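Local coordinates for protein putative esterase PA1618 (Pseudomonas aeruginosa, PDB 4QD8) that probably hydrolyses acyl-CoA thioesters as a hotdog-fold thioesterase of the PaaI family, possibly including 1,4-dihydroxy-2-naphthoyl-CoA, at residues V87-R93 with K126-R132; L37-M41 with L62-L66; T112-I118 with A131-V137; S2-Q6 with F32-L37. One frame throughout, in Å; residues are numbered along the deposited sequence.

Interaction 1 (V87-R93 with K126-R132)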
loop_
_atom_site.group_PDB
_atom_site.type_symbol
_atom_site.label_atom_id
_atom_site.label_comp_id
_atom_site.label_asym_id
_atom_site.label_seq_id
_atom_site.Cartn_x
_atom_site.Cartn_y
_atom_site.Cartn_z
ATOM N N VAL A 87 -1.999 5.846 -3.058
ATOM C CA VAL A 87 -3.243 5.092 -3.119
ATOM C C VAL A 87 -2.909 3.616 -3.063
ATOM O O VAL A 87 -1.865 3.189 -3.543
ATOM C CB VAL A 87 -4.069 5.432 -4.397
ATOM C CG1 VAL A 87 -3.357 4.978 -5.685
ATOM C CG2 VAL A 87 -5.479 4.842 -4.293
ATOM N N ASN A 88 -3.795 2.841 -2.465
ATOM C CA ASN A 88 -3.619 1.394 -2.444
ATOM C C ASN A 88 -4.988 0.743 -2.469
ATOM O O ASN A 88 -5.982 1.367 -2.119
ATOM C CB ASN A 88 -2.801 0.941 -1.231
ATOM C CG ASN A 88 -3.426 1.359 0.097
ATOM O OD1 ASN A 88 -4.460 0.833 0.510
ATOM N ND2 ASN A 88 -2.814 2.343 0.749
ATOM N N ALA A 89 -5.053 -0.499 -2.925
ATOM C CA ALA A 89 -6.337 -1.191 -2.988
ATOM C C ALA A 89 -6.135 -2.694 -2.929
ATOM O O ALA A 89 -5.165 -3.215 -3.477
ATOM C CB ALA A 89 -7.074 -0.817 -4.274
ATOM N N ASN A 90 -7.043 -3.374 -2.243
ATOM C CA ASN A 90 -7.173 -4.830 -2.417
ATOM C C ASN A 90 -8.340 -5.135 -3.340
ATOM O O ASN A 90 -9.450 -4.659 -3.122
ATOM C CB ASN A 90 -7.392 -5.528 -1.072
ATOM C CG ASN A 90 -6.097 -5.910 -0.396
ATOM O OD1 ASN A 90 -5.635 -7.060 -0.488
ATOM N ND2 ASN A 90 -5.493 -4.955 0.286
ATOM N N HIS A 91 -8.083 -5.944 -4.369
ATOM C CA HIS A 91 -9.114 -6.448 -5.252
ATOM C C HIS A 91 -9.657 -7.757 -4.667
ATOM O O HIS A 91 -8.947 -8.760 -4.586
ATOM C CB HIS A 91 -8.534 -6.641 -6.668
ATOM C CG HIS A 91 -7.901 -5.405 -7.232
ATOM N ND1 HIS A 91 -8.589 -4.211 -7.372
ATOM C CD2 HIS A 91 -6.653 -5.173 -7.699
ATOM C CE1 HIS A 91 -7.787 -3.306 -7.895
ATOM N NE2 HIS A 91 -6.603 -3.855 -8.102
ATOM N N LEU A 92 -10.903 -7.709 -4.212
ATOM C CA LEU A 92 -11.517 -8.779 -3.432
ATOM C C LEU A 92 -12.314 -9.774 -4.275
ATOM O O LEU A 92 -12.207 -10.987 -4.084
ATOM C CB LEU A 92 -12.456 -8.186 -2.391
ATOM C CG LEU A 92 -11.842 -7.100 -1.510
ATOM C CD1 LEU A 92 -12.912 -6.511 -0.614
ATOM C CD2 LEU A 92 -10.680 -7.676 -0.687
ATOM N N ARG A 93 -13.145 -9.250 -5.170
ATOM C CA ARG A 93 -14.012 -10.070 -6.023
ATOM C C ARG A 93 -14.051 -9.486 -7.417
ATOM O O ARG A 93 -14.098 -8.267 -7.588
ATOM C CB ARG A 93 -15.441 -10.095 -5.474
ATOM C CG ARG A 93 -15.620 -10.963 -4.232
ATOM C CD ARG A 93 -17.067 -11.005 -3.791
ATOM N NE ARG A 93 -17.270 -11.922 -2.669
ATOM C CZ ARG A 93 -17.058 -11.594 -1.399
ATOM N NH1 ARG A 93 -16.632 -10.375 -1.091
ATOM N NH2 ARG A 93 -17.268 -12.486 -0.433
ATOM N N LYS A 126 -21.829 -7.553 -2.398
ATOM C CA LYS A 126 -20.643 -8.156 -1.796
ATOM C C LYS A 126 -19.421 -7.273 -2.059
ATOM O O LYS A 126 -19.268 -6.744 -3.163
ATOM C CB LYS A 126 -20.407 -9.544 -2.380
ATOM C CG LYS A 126 -21.613 -10.466 -2.234
ATOM C CD LYS A 126 -21.219 -11.931 -2.266
ATOM C CE LYS A 126 -20.817 -12.392 -3.654
ATOM N NZ LYS A 126 -20.801 -13.890 -3.716
ATOM N N PRO A 127 -18.561 -7.092 -1.043
ATOM C CA PRO A 127 -17.335 -6.295 -1.217
ATOM C C PRO A 127 -16.504 -6.774 -2.407
ATOM O O PRO A 127 -16.180 -7.973 -2.498
ATOM C CB PRO A 127 -16.571 -6.549 0.083
ATOM C CG PRO A 127 -17.653 -6.764 1.109
ATOM C CD PRO A 127 -18.750 -7.520 0.356
ATOM N N SER A 128 -16.152 -5.845 -3.299
ATOM C CA SER A 128 -15.387 -6.183 -4.494
ATOM C C SER A 128 -13.986 -5.577 -4.468
ATOM O O SER A 128 -13.074 -6.078 -5.109
ATOM C CB SER A 128 -16.115 -5.733 -5.762
ATOM O OG SER A 128 -16.315 -4.322 -5.783
ATOM N N CYS A 129 -13.832 -4.470 -3.744
ATOM C CA CYS A 129 -12.529 -3.814 -3.649
ATOM C C CYS A 129 -12.545 -2.920 -2.411
ATOM O O CYS A 129 -13.586 -2.366 -2.050
ATOM C CB CYS A 129 -12.262 -2.994 -4.926
ATOM S SG CYS A 129 -10.744 -2.014 -4.954
ATOM N N ILE A 130 -11.401 -2.812 -1.739
ATOM C CA ILE A 130 -11.275 -1.822 -0.680
ATOM C C ILE A 130 -10.056 -0.981 -1.000
ATOM O O ILE A 130 -9.007 -1.519 -1.352
ATOM C CB ILE A 130 -11.176 -2.441 0.740
ATOM C CG1 ILE A 130 -10.925 -1.337 1.780
ATOM C CG2 ILE A 130 -10.077 -3.530 0.822
ATOM C CD1 ILE A 130 -11.080 -1.833 3.215
ATOM N N ALA A 131 -10.187 0.340 -0.907
ATOM C CA ALA A 131 -9.078 1.221 -1.247
ATOM C C ALA A 131 -8.798 2.157 -0.092
ATOM O O ALA A 131 -9.694 2.469 0.689
ATOM C CB ALA A 131 -9.379 2.021 -2.512
ATOM N N ARG A 132 -7.551 2.596 0.018
ATOM C CA ARG A 132 -7.245 3.698 0.926
ATOM C C ARG A 132 -6.469 4.762 0.173
ATOM O O ARG A 132 -5.524 4.477 -0.581
ATOM C CB ARG A 132 -6.514 3.224 2.188
ATOM C CG ARG A 132 -6.504 4.302 3.295
ATOM C CD ARG A 132 -6.012 3.765 4.641
ATOM N NE ARG A 132 -4.583 3.504 4.613
ATOM C CZ ARG A 132 -4.031 2.301 4.505
ATOM N NH1 ARG A 132 -4.793 1.212 4.465
ATOM N NH2 ARG A 132 -2.714 2.191 4.456
#
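The carbonyl oxygen of S128 is gripped by two successive amides: L92 N lies 2.9 Å from S128 O, and R93 N 3.2 Å from the same S128 O, both donors coming from one face of the carbonyl plane. Next to it, R93 has CG anti to the carbonyl carbon (chi1 -74°) and a chain straight to NE, which carries NH1 to P127 O at 2.8 Å, in the guanidinium plane and on a carbonyl lone pair; K126 CB covers one face of that guanidinium. L92 CD1 reaches P127 CB at 3.7 Å, while L92 CB lies against S128 O. Farther along, N88 with R132 and N90 with I130 form antiparallel hydrogen-bonded pairs, N90 N to I130 O measuring 2.8 Å. On the face carrying A89, H91, C129 and A131, A89 CB meets C129 SG at 3.9 Å. On the other, N88 ND2 stands over one face of the R132 guanidinium, toward the rim, the planes 57° apart; ND2 bonds E86, and OD1 bonds R132 of the third subunit, whose N88 takes R132 NH2 in return. S128 and C129 both face L120, a classic beta bulge. Strand 127-139 is flanked by strands 80-91 and 113-121, helix 56-72 touches A89 and A131, and strand 80-91 continues the sheet into the second subunit.

Interaction 2 (L37-M41 with L62-L66)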
loop_
_atom_site.group_PDB
_atom_site.type_symbol
_atom_site.label_atom_id
_atom_site.label_comp_id
_atom_site.label_asym_id
_atom_site.label_seq_id
_atom_site.Cartn_x
_atom_site.Cartn_y
_atom_site.Cartn_z
ATOM N N LEU A 37 -19.618 10.051 1.016
ATOM C CA LEU A 37 -19.939 10.458 -0.344
ATOM C C LEU A 37 -19.905 9.188 -1.189
ATOM O O LEU A 37 -19.044 8.337 -0.984
ATOM C CB LEU A 37 -18.919 11.482 -0.842
ATOM C CG LEU A 37 -19.124 12.052 -2.251
ATOM C CD1 LEU A 37 -20.477 12.749 -2.397
ATOM C CD2 LEU A 37 -17.978 12.983 -2.654
ATOM N N THR A 38 -20.859 9.047 -2.110
ATOM C CA THR A 38 -21.035 7.794 -2.861
ATOM C C THR A 38 -21.051 8.066 -4.368
ATOM O O THR A 38 -21.686 9.020 -4.820
ATOM C CB THR A 38 -22.358 7.093 -2.450
ATOM O OG1 THR A 38 -22.324 6.756 -1.052
ATOM C CG2 THR A 38 -22.589 5.825 -3.270
ATOM N N ALA A 39 -20.331 7.241 -5.139
ATOM C CA ALA A 39 -20.338 7.322 -6.603
ATOM C C ALA A 39 -20.329 5.913 -7.164
ATOM O O ALA A 39 -19.829 5.001 -6.522
ATOM C CB ALA A 39 -19.110 8.080 -7.116
ATOM N N SER A 40 -20.866 5.743 -8.368
ATOM C CA SER A 40 -20.885 4.441 -9.017
ATOM C C SER A 40 -20.352 4.549 -10.434
ATOM O O SER A 40 -20.196 5.650 -10.966
ATOM C CB SER A 40 -22.296 3.863 -9.030
ATOM O OG SER A 40 -23.117 4.595 -9.922
ATOM N N MET A 41 -20.063 3.404 -11.042
ATOM C CA MET A 41 -19.451 3.365 -12.356
ATOM C C MET A 41 -19.935 2.106 -13.045
ATOM O O MET A 41 -20.053 1.070 -12.406
ATOM C CB MET A 41 -17.933 3.301 -12.200
ATOM C CG MET A 41 -17.126 3.432 -13.491
ATOM S SD MET A 41 -15.349 3.414 -13.167
ATOM C CE MET A 41 -15.183 1.810 -12.396
ATOM N N LEU A 62 -12.255 5.067 -9.965
ATOM C CA LEU A 62 -13.458 5.392 -9.210
ATOM C C LEU A 62 -13.106 5.845 -7.790
ATOM O O LEU A 62 -13.581 6.890 -7.323
ATOM C CB LEU A 62 -14.409 4.201 -9.173
ATOM C CG LEU A 62 -15.690 4.406 -8.367
ATOM C CD1 LEU A 62 -16.444 5.653 -8.843
ATOM C CD2 LEU A 62 -16.562 3.145 -8.492
ATOM N N ALA A 63 -12.240 5.089 -7.126
ATOM C CA ALA A 63 -11.873 5.402 -5.744
ATOM C C ALA A 63 -11.194 6.758 -5.655
ATOM O O ALA A 63 -11.510 7.567 -4.763
ATOM C CB ALA A 63 -10.965 4.314 -5.174
ATOM N N GLU A 64 -10.272 7.017 -6.576
ATOM C CA GLU A 64 -9.508 8.269 -6.532
ATOM C C GLU A 64 -10.359 9.468 -6.961
ATOM O O GLU A 64 -10.197 10.563 -6.415
ATOM C CB GLU A 64 -8.190 8.170 -7.324
ATOM C CG GLU A 64 -7.276 9.358 -7.065
ATOM C CD GLU A 64 -5.778 9.051 -7.144
ATOM O OE1 GLU A 64 -5.340 7.872 -7.008
ATOM O OE2 GLU A 64 -5.044 10.036 -7.313
ATOM N N SER A 65 -11.284 9.268 -7.903
ATOM C CA SER A 65 -12.231 10.325 -8.270
ATOM C C SER A 65 -13.063 10.708 -7.063
ATOM O O SER A 65 -13.257 11.888 -6.778
ATOM C CB SER A 65 -13.198 9.861 -9.372
ATOM O OG SER A 65 -12.677 10.118 -10.659
ATOM N N LEU A 66 -13.563 9.693 -6.373
ATOM C CA LEU A 66 -14.461 9.875 -5.252
ATOM C C LEU A 66 -13.734 10.541 -4.097
ATOM O O LEU A 66 -14.193 11.544 -3.570
ATOM C CB LEU A 66 -15.037 8.521 -4.818
ATOM C CG LEU A 66 -15.992 8.554 -3.632
ATOM C CD1 LEU A 66 -17.119 9.553 -3.895
ATOM C CD2 LEU A 66 -16.557 7.170 -3.396
#
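L37 meets L66 first: L37 CG lies 3.6 Å from L66 CD1, and L37 CD2 approaches the same methyl at 3.7 Å. The two leucines run antiparallel alongside one another, each with CG anti to its own N (chi1 -178° for L37, 179° for L66), an orientation that carries both side chains across the gap between strand and helix. The L37 carbonyl oxygen is also lined by that leucine, L66 CD2 standing 3.7 Å from L37 O. T38 turns its side chain to the other face of the strand. A39 then presents a single methyl between two leucines one helical turn apart, its CB 4.0 Å from L62 CD1 and 4.1 Å from L66 CD1. S40, like T38, points away from the helix, and its OG bonds E30 and R99. At M41 the backbone-proximal CB takes L62 CD2 at 4.0 Å, while the bend at chi3 curls CE back to 4.1 Å from L62 CB. The short axes pass 9.0 Å apart at 145°, a distance bridged mainly by these apolar side chains. A long central helix laid against the concave side of an antiparallel sheet is the signature of the hotdog fold, the helix being the sausage and the sheet its bun.

Interaction 3 (T112-I118 with A131-V137)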
loop_
_atom_site.group_PDB
_atom_site.type_symbol
_atom_site.label_atom_id
_atom_site.label_comp_id
_atom_site.label_asym_id
_atom_site.label_seq_id
_atom_site.Cartn_x
_atom_site.Cartn_y
_atom_site.Cartn_z
ATOM N N THR A 112 -2.252 18.898 6.248
ATOM C CA THR A 112 -1.467 18.754 5.018
ATOM C C THR A 112 -1.783 17.466 4.254
ATOM O O THR A 112 -1.435 17.343 3.082
ATOM C CB THR A 112 0.041 18.809 5.286
ATOM O OG1 THR A 112 0.412 17.751 6.168
ATOM C CG2 THR A 112 0.427 20.138 5.919
ATOM N N THR A 113 -2.440 16.520 4.919
ATOM C CA THR A 113 -2.860 15.278 4.257
ATOM C C THR A 113 -4.260 14.879 4.673
ATOM O O THR A 113 -4.700 15.193 5.776
ATOM C CB THR A 113 -1.927 14.088 4.577
ATOM O OG1 THR A 113 -1.947 13.847 5.988
ATOM C CG2 THR A 113 -0.504 14.355 4.108
ATOM N N HIS A 114 -4.960 14.182 3.782
ATOM C CA HIS A 114 -6.256 13.600 4.101
ATOM C C HIS A 114 -6.137 12.125 3.813
ATOM O O HIS A 114 -5.462 11.739 2.859
ATOM C CB HIS A 114 -7.354 14.136 3.183
ATOM C CG HIS A 114 -7.724 15.563 3.419
ATOM N ND1 HIS A 114 -8.602 16.241 2.600
ATOM C CD2 HIS A 114 -7.339 16.447 4.374
ATOM C CE1 HIS A 114 -8.754 17.476 3.049
ATOM N NE2 HIS A 114 -7.992 17.631 4.114
ATOM N N VAL A 115 -6.799 11.308 4.617
ATOM C CA VAL A 115 -6.837 9.864 4.362
ATOM C C VAL A 115 -8.303 9.432 4.285
ATOM O O VAL A 115 -9.090 9.689 5.206
ATOM C CB VAL A 115 -6.082 9.078 5.455
ATOM C CG1 VAL A 115 -6.082 7.574 5.137
ATOM C CG2 VAL A 115 -4.641 9.567 5.589
ATOM N N TRP A 116 -8.665 8.772 3.181
ATOM C CA TRP A 116 -10.030 8.313 2.917
ATOM C C TRP A 116 -10.091 6.785 2.847
ATOM O O TRP A 116 -9.186 6.158 2.287
ATOM C CB TRP A 116 -10.524 8.876 1.573
ATOM C CG TRP A 116 -10.679 10.368 1.589
ATOM C CD1 TRP A 116 -9.796 11.290 1.110
ATOM C CD2 TRP A 116 -11.769 11.101 2.149
ATOM N NE1 TRP A 116 -10.280 12.564 1.336
ATOM C CE2 TRP A 116 -11.492 12.473 1.972
ATOM C CE3 TRP A 116 -12.955 10.733 2.795
ATOM C CZ2 TRP A 116 -12.365 13.486 2.415
ATOM C CZ3 TRP A 116 -13.831 11.744 3.228
ATOM C CH2 TRP A 116 -13.520 13.099 3.034
ATOM N N ASP A 117 -11.157 6.223 3.410
ATOM C CA ASP A 117 -11.454 4.793 3.356
ATOM C C ASP A 117 -12.504 4.627 2.261
ATOM O O ASP A 117 -13.568 5.251 2.328
ATOM C CB ASP A 117 -12.015 4.363 4.713
ATOM C CG ASP A 117 -12.548 2.944 4.715
ATOM O OD1 ASP A 117 -11.801 2.010 4.372
ATOM O OD2 ASP A 117 -13.717 2.766 5.096
ATOM N N ILE A 118 -12.222 3.833 1.226
ATOM C CA ILE A 118 -13.179 3.721 0.125
ATOM C C ILE A 118 -13.562 2.261 -0.091
ATOM O O ILE A 118 -12.696 1.414 -0.323
ATOM C CB ILE A 118 -12.639 4.375 -1.160
ATOM C CG1 ILE A 118 -12.361 5.855 -0.878
ATOM C CG2 ILE A 118 -13.668 4.274 -2.295
ATOM C CD1 ILE A 118 -11.233 6.427 -1.674
ATOM N N ALA A 131 -10.187 0.340 -0.907
ATOM C CA ALA A 131 -9.078 1.221 -1.247
ATOM C C ALA A 131 -8.798 2.157 -0.092
ATOM O O ALA A 131 -9.694 2.469 0.689
ATOM C CB ALA A 131 -9.379 2.021 -2.512
ATOM N N ARG A 132 -7.551 2.596 0.018
ATOM C CA ARG A 132 -7.245 3.698 0.926
ATOM C C ARG A 132 -6.469 4.762 0.173
ATOM O O ARG A 132 -5.524 4.477 -0.581
ATOM C CB ARG A 132 -6.514 3.224 2.188
ATOM C CG ARG A 132 -6.504 4.302 3.295
ATOM C CD ARG A 132 -6.012 3.765 4.641
ATOM N NE ARG A 132 -4.583 3.504 4.613
ATOM C CZ ARG A 132 -4.031 2.301 4.505
ATOM N NH1 ARG A 132 -4.793 1.212 4.465
ATOM N NH2 ARG A 132 -2.714 2.191 4.456
ATOM N N LEU A 133 -6.905 6.005 0.331
ATOM C CA LEU A 133 -6.339 7.097 -0.447
ATOM C C LEU A 133 -5.778 8.174 0.470
ATOM O O LEU A 133 -6.455 8.610 1.401
ATOM C CB LEU A 133 -7.435 7.729 -1.311
ATOM C CG LEU A 133 -7.033 8.954 -2.147
ATOM C CD1 LEU A 133 -5.962 8.615 -3.174
ATOM C CD2 LEU A 133 -8.306 9.504 -2.839
ATOM N N THR A 134 -4.535 8.563 0.215
ATOM C CA THR A 134 -3.909 9.718 0.882
ATOM C C THR A 134 -3.811 10.888 -0.096
ATOM O O THR A 134 -3.173 10.777 -1.141
ATOM C CB THR A 134 -2.517 9.360 1.372
ATOM O OG1 THR A 134 -2.612 8.197 2.200
ATOM C CG2 THR A 134 -1.888 10.523 2.187
ATOM N N MET A 135 -4.452 12.007 0.256
ATOM C CA MET A 135 -4.415 13.227 -0.548
ATOM C C MET A 135 -3.447 14.202 0.092
ATOM O O MET A 135 -3.342 14.257 1.310
ATOM C CB MET A 135 -5.804 13.879 -0.570
ATOM C CG MET A 135 -6.894 13.020 -1.197
ATOM S SD MET A 135 -6.626 12.756 -2.958
ATOM C CE MET A 135 -6.770 14.434 -3.592
ATOM N N ALA A 136 -2.733 14.964 -0.731
ATOM C CA ALA A 136 -1.928 16.079 -0.232
ATOM C C ALA A 136 -2.753 17.358 -0.334
ATOM O O ALA A 136 -3.455 17.583 -1.314
ATOM C CB ALA A 136 -0.661 16.218 -1.027
ATOM N N VAL A 137 -2.656 18.195 0.690
ATOM C CA VAL A 137 -3.305 19.505 0.674
ATOM C C VAL A 137 -2.218 20.519 0.326
ATOM O O VAL A 137 -1.234 20.639 1.056
ATOM C CB VAL A 137 -3.929 19.829 2.036
ATOM C CG1 VAL A 137 -4.691 21.158 1.966
ATOM C CG2 VAL A 137 -4.860 18.715 2.459
HETATM O O HOH W 1 -9.529 1.967 3.487
#
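I118 CD1 rests on L133 CB at 4.0 Å, in the apolar part of the face that also carries H114, W116, A131 and M135. Farther along this face, M135 CG comes to the edge of the W116 indole, 4.1 Å from W116 CD1. H114 follows: V137 CG2, set anti to the carbonyl carbon of V137, is thereby placed over one face of the imidazole, 4.0 Å from the H114 ring centroid and 22° off the normal, a CH-pi contact offset toward the rim. S71 bonds both H114 ND1 and W116 NE1, fixing the two rings from the helix side. The opposite face is mixed. V115 CG1 reaches the edge of the R132 guanidinium and packs 3.8 Å from R132 CG. Between the faces runs a regular antiparallel ladder, with H114-M135, W116-L133 and I118-A131 as hydrogen-bonded pairs; A131 N to I118 O measures 2.8 Å. At the polar edge, a water donates to A131 O at 2.8 Å, whereas its very short 2.4 Å approach to D117 OD1 is doubtful. D117 also forms a salt bridge with R119. The chemistry therefore implies a two-sided hairpin: a largely apolar face toward helix 56-72 and a mixed face, with R132 reaching the third subunit.

Interaction 4 (S2-Q6 with F32-L37)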
loop_
_atom_site.group_PDB
_atom_site.type_symbol
_atom_site.label_atom_id
_atom_site.label_comp_id
_atom_site.label_asym_id
_atom_site.label_seq_id
_atom_site.Cartn_x
_atom_site.Cartn_y
_atom_site.Cartn_z
ATOM N N SER A 2 -21.637 17.652 7.679
ATOM C CA SER A 2 -20.874 17.721 8.924
ATOM C C SER A 2 -19.385 17.605 8.644
ATOM O O SER A 2 -18.587 18.424 9.098
ATOM C CB SER A 2 -21.314 16.631 9.897
ATOM O OG SER A 2 -22.502 17.002 10.580
ATOM N N LEU A 3 -19.024 16.576 7.881
ATOM C CA LEU A 3 -17.659 16.394 7.416
ATOM C C LEU A 3 -17.313 17.568 6.521
ATOM O O LEU A 3 -16.172 18.032 6.473
ATOM C CB LEU A 3 -17.609 15.127 6.557
ATOM C CG LEU A 3 -16.500 14.092 6.658
ATOM C CD1 LEU A 3 -16.689 13.063 5.551
ATOM C CD2 LEU A 3 -15.157 14.730 6.558
ATOM N N TRP A 4 -18.318 18.032 5.789
ATOM C CA TRP A 4 -18.085 18.870 4.623
ATOM C C TRP A 4 -17.916 20.340 4.945
ATOM O O TRP A 4 -18.553 20.851 5.874
ATOM C CB TRP A 4 -19.249 18.697 3.640
ATOM C CG TRP A 4 -19.604 17.266 3.430
ATOM C CD1 TRP A 4 -20.771 16.643 3.766
ATOM C CD2 TRP A 4 -18.766 16.268 2.849
ATOM N NE1 TRP A 4 -20.710 15.313 3.425
ATOM C CE2 TRP A 4 -19.485 15.058 2.861
ATOM C CE3 TRP A 4 -17.467 16.281 2.321
ATOM C CZ2 TRP A 4 -18.954 13.869 2.352
ATOM C CZ3 TRP A 4 -16.936 15.103 1.827
ATOM C CH2 TRP A 4 -17.684 13.914 1.837
ATOM N N ARG A 5 -17.064 21.013 4.176
ATOM C CA ARG A 5 -17.008 22.468 4.187
ATOM C C ARG A 5 -17.977 22.984 3.141
ATOM O O ARG A 5 -18.935 23.691 3.460
ATOM C CB ARG A 5 -15.606 22.973 3.874
ATOM C CG ARG A 5 -15.445 24.477 4.009
ATOM C CD ARG A 5 -14.014 24.843 3.780
ATOM N NE ARG A 5 -13.678 26.198 4.207
ATOM C CZ ARG A 5 -13.694 27.259 3.409
ATOM N NH1 ARG A 5 -14.064 27.138 2.138
ATOM N NH2 ARG A 5 -13.344 28.448 3.881
ATOM N N GLN A 6 -17.724 22.627 1.885
ATOM C CA GLN A 6 -18.713 22.847 0.840
ATOM C C GLN A 6 -19.758 21.737 0.848
ATOM O O GLN A 6 -19.422 20.553 0.743
ATOM C CB GLN A 6 -18.058 22.942 -0.533
ATOM C CG GLN A 6 -19.068 22.782 -1.655
ATOM C CD GLN A 6 -18.897 23.793 -2.768
ATOM O OE1 GLN A 6 -19.601 24.809 -2.811
ATOM N NE2 GLN A 6 -17.969 23.517 -3.686
ATOM N N PHE A 32 -24.868 11.405 -0.834
ATOM C CA PHE A 32 -23.998 11.826 0.249
ATOM C C PHE A 32 -24.782 11.903 1.549
ATOM O O PHE A 32 -26.013 11.950 1.544
ATOM C CB PHE A 32 -23.329 13.163 -0.068
ATOM C CG PHE A 32 -24.262 14.346 -0.039
ATOM C CD1 PHE A 32 -24.469 15.057 1.139
ATOM C CD2 PHE A 32 -24.914 14.756 -1.196
ATOM C CE1 PHE A 32 -25.323 16.151 1.167
ATOM C CE2 PHE A 32 -25.769 15.853 -1.181
ATOM C CZ PHE A 32 -25.974 16.550 0.007
ATOM N N ASP A 33 -24.067 11.879 2.666
ATOM C CA ASP A 33 -24.669 12.241 3.945
ATOM C C ASP A 33 -23.644 12.992 4.778
ATOM O O ASP A 33 -22.648 13.468 4.237
ATOM C CB ASP A 33 -25.281 11.034 4.679
ATOM C CG ASP A 33 -24.280 9.922 4.959
ATOM O OD1 ASP A 33 -23.060 10.176 4.977
ATOM O OD2 ASP A 33 -24.723 8.775 5.179
ATOM N N ASP A 34 -23.869 13.105 6.084
ATOM C CA ASP A 34 -22.973 13.901 6.922
ATOM C C ASP A 34 -21.571 13.325 7.049
ATOM O O ASP A 34 -20.659 14.018 7.497
ATOM C CB ASP A 34 -23.546 14.050 8.329
ATOM C CG ASP A 34 -24.711 15.003 8.382
ATOM O OD1 ASP A 34 -24.998 15.655 7.351
ATOM O OD2 ASP A 34 -25.323 15.107 9.467
ATOM N N GLU A 35 -21.402 12.061 6.665
ATOM C CA GLU A 35 -20.144 11.362 6.908
ATOM C C GLU A 35 -19.583 10.678 5.677
ATOM O O GLU A 35 -18.535 10.054 5.758
ATOM C CB GLU A 35 -20.336 10.253 7.933
ATOM C CG GLU A 35 -20.920 10.649 9.254
ATOM C CD GLU A 35 -21.272 9.420 10.060
ATOM O OE1 GLU A 35 -21.250 8.316 9.473
ATOM O OE2 GLU A 35 -21.568 9.552 11.268
ATOM N N SER A 36 -20.293 10.727 4.559
ATOM C CA SER A 36 -19.857 9.923 3.410
ATOM C C SER A 36 -20.291 10.496 2.076
ATOM O O SER A 36 -21.208 11.317 2.003
ATOM C CB SER A 36 -20.362 8.482 3.544
ATOM O OG SER A 36 -21.770 8.417 3.378
ATOM N N LEU A 37 -19.618 10.051 1.016
ATOM C CA LEU A 37 -19.939 10.458 -0.344
ATOM C C LEU A 37 -19.905 9.188 -1.189
ATOM O O LEU A 37 -19.044 8.337 -0.984
ATOM C CB LEU A 37 -18.919 11.482 -0.842
ATOM C CG LEU A 37 -19.124 12.052 -2.251
ATOM C CD1 LEU A 37 -20.477 12.749 -2.397
ATOM C CD2 LEU A 37 -17.978 12.983 -2.654
#
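With CG anti to the carbonyl carbon (chi1 -46°), the W4 indole is laid beside the turn at 32-37, its nitrogen-bearing edge facing the backbone there. W4 NE1 donates to D33 O at 2.8 Å; the N-H...O angle of 166° and an oxygen only 8° out of the ring plane make this a straight, in-plane bond. Further round the same edge, W4 CZ2 lies 3.4 Å from S36 O. Separately, W4 CH2 touches L37 CB at 3.8 Å, the two side chains crossing at about a right angle. L3 CB sits over the centre of one indole face. The L3 amide adds the second bond across the contact, L3 N to D34 O at 3.1 Å, and L3 CD1 leans against E35 O.

The receiving segment is the tight connection between strands 28-32 and 36-42, an antiparallel hairpin at the margin of the hotdog sheet. Its shape is held by D33: OD1 accepts E35 N at 3.0 Å, an Asx turn, and S36 OG at 2.7 Å, the two donors arriving from opposite faces of the carboxylate plane. D33 N also bonds S36 O across the turn. The D33 carbonyl is the one that meets the indole N-H. At the solvent-exposed end, S2 CB packs on D34 CB at 3.8 Å. Beyond the two segments, W116 on strand 113-121 and A70 on helix 56-72 also touch W4, while the L3 side chain lies on A106 and W116.

Overall arrangement
From the N terminus, interaction 4 comes first: it closes a loop through helices 10-15 and 21-25 and strand 28-32, pinning the leading segment to the first hairpin. Interaction 2 starts at L37, where interaction 4 ends, and joins strand 36-42 to helix 56-72. Interactions 1 and 3 follow in series and cross, with none nested: interaction 3 closes the hairpin of strands 113-121 and 127-139, interaction 1 the longer loop from strand 80-91. They share A131 and R132, so strand 127-139 is bound on its two edges. The helix links the groups, A63 touching A131 and I118, while W116 meets L3 and W4 and connects interactions 3 and 4.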